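Local atomic coordinates of binding domain (Hc) of Paraclostridial Mosquitocidal Protein 1 (Paraclostridium bifermentans, PDB entry 6HOX), a protein that probably targets the toxin to host nerve cells, forming the receptor-binding part of a clostridial neurotoxin that specifically acts against Anopheles mosquitoes. Residues 267-272 and 430-435; 395-400 and 411-416. One frame throughout, in Å; residues are numbered along the deposited sequence.

Contact 1 of 2, residues 267-272 and 430-435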
ATOM      1  N   ASN A 267       7.851   7.601  11.934  1.00 25.63           N
ATOM      2  CA  ASN A 267       8.813   6.570  12.221  1.00 24.91           C
ATOM      3  C   ASN A 267       8.069   5.250  12.384  1.00 24.82           C
ATOM      4  O   ASN A 267       7.057   5.200  13.067  1.00 24.97           O
ATOM      5  CB  ASN A 267       9.616   6.854  13.487  1.00 25.21           C
ATOM      6  CG  ASN A 267      10.760   5.880  13.647  1.00 26.47           C
ATOM      7  OD1 ASN A 267      10.584   4.788  14.179  1.00 27.59           O
ATOM      8  ND2 ASN A 267      11.932   6.256  13.171  1.00 28.58           N
ATOM      9  N   GLN A 268       8.601   4.191  11.763  1.00 25.81           N
ATOM     10  CA  GLN A 268       7.906   2.916  11.713  1.00 25.39           C
ATOM     11  C   GLN A 268       7.658   2.385  13.130  1.00 27.07           C
ATOM     12  O   GLN A 268       6.678   1.699  13.353  1.00 27.33           O
ATOM     13  CB  GLN A 268       8.666   1.908  10.858  1.00 25.73           C
ATOM     14  CG  GLN A 268       7.962   0.562  10.747  1.00 26.13           C
ATOM     15  CD  GLN A 268       8.730  -0.357   9.842  1.00 26.00           C
ATOM     16  OE1 GLN A 268       9.831  -0.796  10.171  1.00 25.27           O
ATOM     17  NE2 GLN A 268       8.198  -0.572   8.648  1.00 25.18           N
ATOM     18  N   ALA A 269       8.527   2.721  14.086  1.00 26.45           N
ATOM     19  CA  ALA A 269       8.440   2.167  15.427  1.00 29.17           C
ATOM     20  C   ALA A 269       7.258   2.768  16.201  1.00 28.54           C
ATOM     21  O   ALA A 269       6.804   2.150  17.123  1.00 31.54           O
ATOM     22  CB  ALA A 269       9.753   2.351  16.167  1.00 29.76           C
ATOM     23  N   ILE A 270       6.761   3.951  15.812  1.00 30.24           N
ATOM     24  CA  ILE A 270       5.638   4.614  16.491  1.00 30.77           C
ATOM     25  C   ILE A 270       4.733   5.228  15.435  1.00 29.95           C
ATOM     26  O   ILE A 270       4.827   6.419  15.152  1.00 27.61           O
ATOM     27  CB  ILE A 270       6.115   5.705  17.474  1.00 35.27           C
ATOM     28  CG1 ILE A 270       7.159   5.172  18.450  1.00 37.90           C
ATOM     29  CG2 ILE A 270       4.953   6.336  18.220  1.00 35.65           C
ATOM     30  CD1 ILE A 270       8.566   5.392  17.966  1.00 41.12           C
ATOM     31  N   LEU A 271       3.843   4.407  14.878  1.00 30.20           N
ATOM     32  CA  LEU A 271       3.037   4.813  13.731  1.00 29.16           C
ATOM     33  C   LEU A 271       2.126   5.995  14.080  1.00 28.36           C
ATOM     34  O   LEU A 271       1.967   6.899  13.274  1.00 30.11           O
ATOM     35  CB  LEU A 271       2.222   3.610  13.260  1.00 30.18           C
ATOM     36  CG  LEU A 271       3.053   2.504  12.619  1.00 31.49           C
ATOM     37  CD1 LEU A 271       2.203   1.260  12.412  1.00 32.23           C
ATOM     38  CD2 LEU A 271       3.655   2.984  11.309  1.00 32.50           C
ATOM     39  N   GLY A 272       1.574   5.985  15.300  1.00 28.14           N
ATOM     40  CA  GLY A 272       0.660   7.019  15.783  1.00 28.85           C
ATOM     41  C   GLY A 272       1.357   8.180  16.486  1.00 30.21           C
ATOM     42  O   GLY A 272       0.686   9.082  17.027  1.00 29.08           O
ATOM     43  N   HIS A 430      16.167  -1.986  13.215  1.00 30.15           N
ATOM     44  CA  HIS A 430      15.716  -1.858  11.821  0.50 30.73           C
ATOM     45  C   HIS A 430      14.453  -0.990  11.796  1.00 30.53           C
ATOM     46  O   HIS A 430      14.397  -0.041  11.035  1.00 30.23           O
ATOM     47  CB  HIS A 430      15.500  -3.214  11.116  0.50 31.02           C
ATOM     48  CG  HIS A 430      16.701  -3.764  10.413  0.50 31.10           C
ATOM     49  ND1 HIS A 430      16.868  -5.118  10.179  0.50 32.49           N
ATOM     50  CD2 HIS A 430      17.807  -3.164   9.917  0.50 31.87           C
ATOM     51  CE1 HIS A 430      18.020  -5.327   9.571  0.50 31.79           C
ATOM     52  NE2 HIS A 430      18.615  -4.144   9.394  0.50 30.80           N
ATOM     53  N   THR A 431      13.470  -1.300  12.658  1.00 29.07           N
ATOM     54  CA  THR A 431      12.181  -0.600  12.728  1.00 31.57           C
ATOM     55  C   THR A 431      12.391   0.912  12.975  1.00 32.88           C
ATOM     56  O   THR A 431      11.744   1.729  12.322  1.00 31.09           O
ATOM     57  CB  THR A 431      11.264  -1.279  13.764  1.00 33.74           C
ATOM     58  OG1 THR A 431      10.942  -2.607  13.336  1.00 32.68           O
ATOM     59  CG2 THR A 431       9.953  -0.566  13.982  1.00 32.89           C
ATOM     60  N   LYS A 432      13.298   1.276  13.901  1.00 29.06           N
ATOM     61  CA  LYS A 432      13.584   2.675  14.264  1.00 29.90           C
ATOM     62  C   LYS A 432      14.273   3.468  13.140  1.00 28.91           C
ATOM     63  O   LYS A 432      14.360   4.716  13.241  1.00 29.64           O
ATOM     64  CB  LYS A 432      14.546   2.772  15.453  1.00 32.99           C
ATOM     65  CG  LYS A 432      14.047   2.214  16.771  1.00 36.79           C
ATOM     66  CD  LYS A 432      14.801   2.743  17.966  1.00 41.89           C
ATOM     67  CE  LYS A 432      16.225   2.249  18.072  1.00 47.16           C
ATOM     68  NZ  LYS A 432      17.072   3.240  18.791  1.00 53.50           N
ATOM     69  N   THR A 433      14.804   2.779  12.125  1.00 25.68           N
ATOM     70  CA  THR A 433      15.528   3.417  11.011  1.00 26.76           C
ATOM     71  C   THR A 433      14.679   3.483   9.729  1.00 23.92           C
ATOM     72  O   THR A 433      15.146   3.983   8.710  1.00 25.26           O
ATOM     73  CB  THR A 433      16.870   2.724  10.738  1.00 28.62           C
ATOM     74  OG1 THR A 433      16.647   1.356  10.389  1.00 32.38           O
ATOM     75  CG2 THR A 433      17.802   2.794  11.929  1.00 28.80           C
ATOM     76  N   ASN A 434      13.418   3.057   9.806  1.00 23.53           N
ATOM     77  CA  ASN A 434      12.503   3.086   8.663  1.00 23.14           C
ATOM     78  C   ASN A 434      11.534   4.248   8.836  1.00 22.37           C
ATOM     79  O   ASN A 434      10.949   4.407   9.894  1.00 24.11           O
ATOM     80  CB  ASN A 434      11.724   1.781   8.523  1.00 22.95           C
ATOM     81  CG  ASN A 434      12.586   0.614   8.102  1.00 23.04           C
ATOM     82  OD1 ASN A 434      13.529   0.777   7.333  1.00 24.00           O
ATOM     83  ND2 ASN A 434      12.228  -0.577   8.550  1.00 22.75           N
ATOM     84  N   TRP A 435      11.394   5.044   7.772  1.00 23.29           N
ATOM     85  CA  TRP A 435      10.620   6.253   7.750  1.00 22.39           C
ATOM     86  C   TRP A 435       9.560   6.169   6.650  1.00 22.56           C
ATOM     87  O   TRP A 435       9.848   5.687   5.553  1.00 22.20           O
ATOM     88  CB  TRP A 435      11.551   7.443   7.526  1.00 22.37           C
ATOM     89  CG  TRP A 435      12.438   7.697   8.707  1.00 23.11           C
ATOM     90  CD1 TRP A 435      13.709   7.249   8.888  1.00 23.50           C
ATOM     91  CD2 TRP A 435      12.087   8.408   9.907  1.00 23.62           C
ATOM     92  NE1 TRP A 435      14.189   7.664  10.100  1.00 23.51           N
ATOM     93  CE2 TRP A 435      13.218   8.369  10.753  1.00 24.30           C
ATOM     94  CE3 TRP A 435      10.934   9.073  10.351  1.00 24.79           C
ATOM     95  CZ2 TRP A 435      13.234   8.983  12.006  1.00 25.26           C
ATOM     96  CZ3 TRP A 435      10.953   9.686  11.587  1.00 25.66           C
ATOM     97  CH2 TRP A 435      12.085   9.633  12.407  1.00 25.00           C
TER
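N267 lies between the ring of W435 and the last part of helix 427-432, and its side chain serves both. Its CB rests over the six-membered ring of W435, 4.0 Å from the ring centroid, in a CH-pi contact. CG stands anti to the backbone N (chi1 -171°), 3.8 Å from O of K432, and the amide it begins is turned almost perpendicular to the indole plane. ND2 hangs over the same ring, offset toward the rim, 3.2 Å from CZ2 of W435. From there it gives a nearly straight hydrogen bond of 2.9 Å to O of K432; the acceptor lies in the amide plane of N267, whereas ND2 stands above the carbonyl plane of K432. OD1 turns back to its own chain and accepts the N-H of A269, an Asx turn on the type I beta turn from N267 to I270. Asparagine suits this place because one short amide can both fold its own turn and bind the carbonyl of K432.

Next to it, N of Q268 donates to O of N434 at 3.0 Å. The extended side chain of Q268 runs alongside that of N434, and ND2 of N434 donates to OE1 of Q268 at 2.9 Å, with the two amide planes nearly perpendicular. Each amide has a further partner, NE2 of Q268 at Y436 and OD1 of N434 at Q384. CG2 of T431 packs 3.4 Å from CA of A269, whose small CB adds apolar contact beside it.

W435 and N267 form an antiparallel non-hydrogen-bonded pair. Beside the Asx turn, strands 263-267 and 435-438 thus bring together the first and last strands of the beta-trefoil in the C-terminal receptor-binding subdomain (HCC).

Contact 2 of 2, residues 395-400 and 411-416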
ATOM      1  N   LEU A 395      22.528   6.742  10.065  1.00 24.73           N
ATOM      2  CA  LEU A 395      21.159   6.616   9.598  1.00 24.82           C
ATOM      3  C   LEU A 395      20.276   7.383  10.574  1.00 24.79           C
ATOM      4  O   LEU A 395      20.485   7.338  11.798  1.00 25.85           O
ATOM      5  CB  LEU A 395      20.729   5.144   9.539  1.00 25.33           C
ATOM      6  CG  LEU A 395      21.469   4.274   8.530  1.00 26.76           C
ATOM      7  CD1 LEU A 395      21.014   2.817   8.608  1.00 26.90           C
ATOM      8  CD2 LEU A 395      21.284   4.798   7.120  1.00 26.18           C
ATOM      9  N   LEU A 396      19.305   8.096  10.014  1.00 25.50           N
ATOM     10  CA  LEU A 396      18.358   8.830  10.813  1.00 26.26           C
ATOM     11  C   LEU A 396      17.517   7.826  11.607  1.00 27.24           C
ATOM     12  O   LEU A 396      16.948   6.868  11.046  1.00 27.14           O
ATOM     13  CB  LEU A 396      17.489   9.700   9.911  1.00 26.10           C
ATOM     14  CG  LEU A 396      16.465  10.549  10.659  1.00 26.04           C
ATOM     15  CD1 LEU A 396      17.158  11.686  11.405  1.00 26.86           C
ATOM     16  CD2 LEU A 396      15.416  11.071   9.708  1.00 26.83           C
ATOM     17  N   SER A 397      17.477   8.046  12.920  1.00 27.63           N
ATOM     18  CA  SER A 397      16.713   7.235  13.828  1.00 29.03           C
ATOM     19  C   SER A 397      16.116   8.120  14.936  1.00 27.75           C
ATOM     20  O   SER A 397      16.230   9.342  14.899  1.00 27.74           O
ATOM     21  CB  SER A 397      17.554   6.128  14.382  1.00 29.48           C
ATOM     22  OG  SER A 397      16.725   5.122  14.945  1.00 30.99           O
ATOM     23  N   ILE A 398      15.407   7.477  15.864  1.00 30.50           N
ATOM     24  CA  ILE A 398      14.868   8.099  17.063  1.00 33.69           C
ATOM     25  C   ILE A 398      15.672   7.554  18.238  1.00 34.15           C
ATOM     26  O   ILE A 398      16.009   6.368  18.242  1.00 32.99           O
ATOM     27  CB  ILE A 398      13.357   7.848  17.228  1.00 35.16           C
ATOM     28  CG1 ILE A 398      12.987   6.380  16.997  1.00 35.27           C
ATOM     29  CG2 ILE A 398      12.569   8.779  16.319  1.00 35.90           C
ATOM     30  CD1 ILE A 398      11.606   6.007  17.468  1.00 39.20           C
ATOM     31  N   ALA A 399      16.020   8.446  19.175  1.00 38.11           N
ATOM     32  CA  ALA A 399      16.908   8.119  20.296  1.00 41.63           C
ATOM     33  C   ALA A 399      16.105   7.404  21.390  1.00 43.91           C
ATOM     34  O   ALA A 399      15.244   8.029  22.028  1.00 41.65           O
ATOM     35  CB  ALA A 399      17.571   9.377  20.801  1.00 41.54           C
ATOM     36  N   ASP A 400      16.431   6.116  21.589  1.00 53.34           N
ATOM     37  CA  ASP A 400      15.626   5.081  22.300  1.00 62.79           C
ATOM     38  C   ASP A 400      14.239   4.960  21.656  1.00 68.62           C
ATOM     39  O   ASP A 400      13.662   3.867  21.604  1.00 74.14           O
ATOM     40  CB  ASP A 400      15.525   5.358  23.801  1.00 64.97           C
ATOM     41  CG  ASP A 400      16.878   5.560  24.450  1.00 70.02           C
ATOM     42  OD1 ASP A 400      17.830   4.865  24.043  1.00 73.33           O
ATOM     43  OD2 ASP A 400      16.971   6.426  25.340  1.00 78.08           O
ATOM     44  N   TYR A 411      13.783  12.123  20.398  1.00 34.25           N
ATOM     45  CA  TYR A 411      14.499  13.055  19.518  1.00 36.53           C
ATOM     46  C   TYR A 411      15.031  12.286  18.311  1.00 30.77           C
ATOM     47  O   TYR A 411      15.259  11.073  18.393  1.00 30.36           O
ATOM     48  CB  TYR A 411      15.605  13.786  20.284  1.00 39.99           C
ATOM     49  CG  TYR A 411      15.048  14.801  21.251  1.00 46.59           C
ATOM     50  CD1 TYR A 411      14.671  16.061  20.809  1.00 49.83           C
ATOM     51  CD2 TYR A 411      14.834  14.485  22.585  1.00 48.54           C
ATOM     52  CE1 TYR A 411      14.138  16.996  21.677  1.00 53.15           C
ATOM     53  CE2 TYR A 411      14.291  15.409  23.464  1.00 53.71           C
ATOM     54  CZ  TYR A 411      13.942  16.671  23.008  1.00 55.98           C
ATOM     55  OH  TYR A 411      13.391  17.595  23.850  1.00 58.85           O
ATOM     56  N   LEU A 412      15.186  12.999  17.199  1.00 28.63           N
ATOM     57  CA  LEU A 412      15.788  12.413  15.998  1.00 30.60           C
ATOM     58  C   LEU A 412      17.313  12.542  16.124  1.00 30.58           C
ATOM     59  O   LEU A 412      17.803  13.548  16.657  1.00 31.12           O
ATOM     60  CB  LEU A 412      15.269  13.137  14.752  1.00 29.92           C
ATOM     61  CG  LEU A 412      13.909  12.702  14.209  1.00 29.54           C
ATOM     62  CD1 LEU A 412      12.821  12.876  15.247  1.00 29.60           C
ATOM     63  CD2 LEU A 412      13.567  13.498  12.958  1.00 30.22           C
ATOM     64  N   TYR A 413      18.052  11.523  15.663  1.00 30.42           N
ATOM     65  CA  TYR A 413      19.516  11.572  15.694  1.00 31.10           C
ATOM     66  C   TYR A 413      20.125  10.767  14.537  1.00 29.58           C
ATOM     67  O   TYR A 413      19.479   9.882  13.930  1.00 28.29           O
ATOM     68  CB  TYR A 413      20.035  11.140  17.072  1.00 32.25           C
ATOM     69  CG  TYR A 413      20.186   9.657  17.278  1.00 32.48           C
ATOM     70  CD1 TYR A 413      19.069   8.843  17.433  1.00 36.29           C
ATOM     71  CD2 TYR A 413      21.438   9.062  17.324  1.00 32.10           C
ATOM     72  CE1 TYR A 413      19.190   7.470  17.589  1.00 34.33           C
ATOM     73  CE2 TYR A 413      21.577   7.692  17.491  1.00 32.40           C
ATOM     74  CZ  TYR A 413      20.449   6.898  17.630  1.00 35.49           C
ATOM     75  OH  TYR A 413      20.563   5.552  17.827  1.00 39.41           O
ATOM     76  N   SER A 414      21.383  11.104  14.222  1.00 27.11           N
ATOM     77  CA  SER A 414      22.186  10.387  13.240  1.00 26.46           C
ATOM     78  C   SER A 414      22.960   9.243  13.910  1.00 27.40           C
ATOM     79  O   SER A 414      23.930   9.504  14.605  1.00 26.91           O
ATOM     80  CB  SER A 414      23.115  11.319  12.544  1.00 26.63           C
ATOM     81  OG  SER A 414      23.951  10.594  11.666  1.00 26.52           O
ATOM     82  N   SER A 415      22.541   7.991  13.671  1.00 27.04           N
ATOM     83  CA  SER A 415      23.160   6.802  14.300  1.00 27.76           C
ATOM     84  C   SER A 415      24.281   6.252  13.413  1.00 26.00           C
ATOM     85  O   SER A 415      24.021   5.649  12.371  1.00 25.97           O
ATOM     86  CB  SER A 415      22.164   5.698  14.600  1.00 27.60           C
ATOM     87  OG  SER A 415      22.843   4.520  15.068  1.00 25.65           O
ATOM     88  N   GLY A 416      25.523   6.466  13.862  1.00 27.07           N
ATOM     89  CA  GLY A 416      26.709   5.876  13.255  1.00 25.41           C
ATOM     90  C   GLY A 416      26.723   4.373  13.447  1.00 25.18           C
ATOM     91  O   GLY A 416      27.075   3.651  12.539  1.00 24.22           O
TER
HETATM   92  O   HOH W   1      14.974  10.628  22.805  1.00 36.15           O
HETATM   93  O   HOH W   2      18.641   5.057  20.044  1.00 51.52           O
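L395 and S415 form a hydrogen-bonded antiparallel pair, with N of L395 donating to O of S415 and N of S415 to O of L395. S415 also ends its strand: its OG caps N of Y418 at the start of helix 416-420, a role that suits a short hydroxyl side chain. L396 lies on the other face with L412, and its CD1 approaches CB of L412 at 4.1 Å, the two side chains crossing obliquely.

S397 pairs with Y413 through two 2.9 Å bonds, N of S397 to O of Y413 and N of Y413 to O of S397. Its CB lies 3.8 Å from CE1 of Y413, while its OG makes a weak hydrogen bond with O of K432. At I398 the side chain returns to the leucine face, where CG2 meets CD1 of L412 at 4.2 Å. CG of Y413 stands between its backbone N and carbonyl carbon (chi1 85°), and the ring beyond it meets O of I398 at its edge.

N of A399 donates to O of Y411 at 2.8 Å, and its CB packs 3.7 Å from CD1 of Y413. One water joins O of A399 to N of Y411, another N of D400 to OH of Y413. L396, I398, L412 and S414 share one face, L395, S397, Y413 and S415 the other. Antiparallel, with hydrogen-bonded and non-hydrogen-bonded pairs alternating and one connecting loop, strands 394-398 and 409-415 form a beta hairpin of the HCC beta-trefoil.

The two contacts meet directly, with centres about 11 Å apart. NE1 of W435 probably donates to O of L396 (3.0 Å), and the carbonyl of K432 that contact 1 uses is shared with contact 2. I398 packs against N267, I270 and W435, while S397 on the other face reaches K432, so both faces of the first hairpin strand touch contact 1. Contact 2 is the more buried and joins neighbouring strands of one hairpin, largely through regular backbone bonds. Contact 1, partly buried, brings together a turn and the last part of a helix far apart in sequence, and side-chain amides take over much of the bonding there.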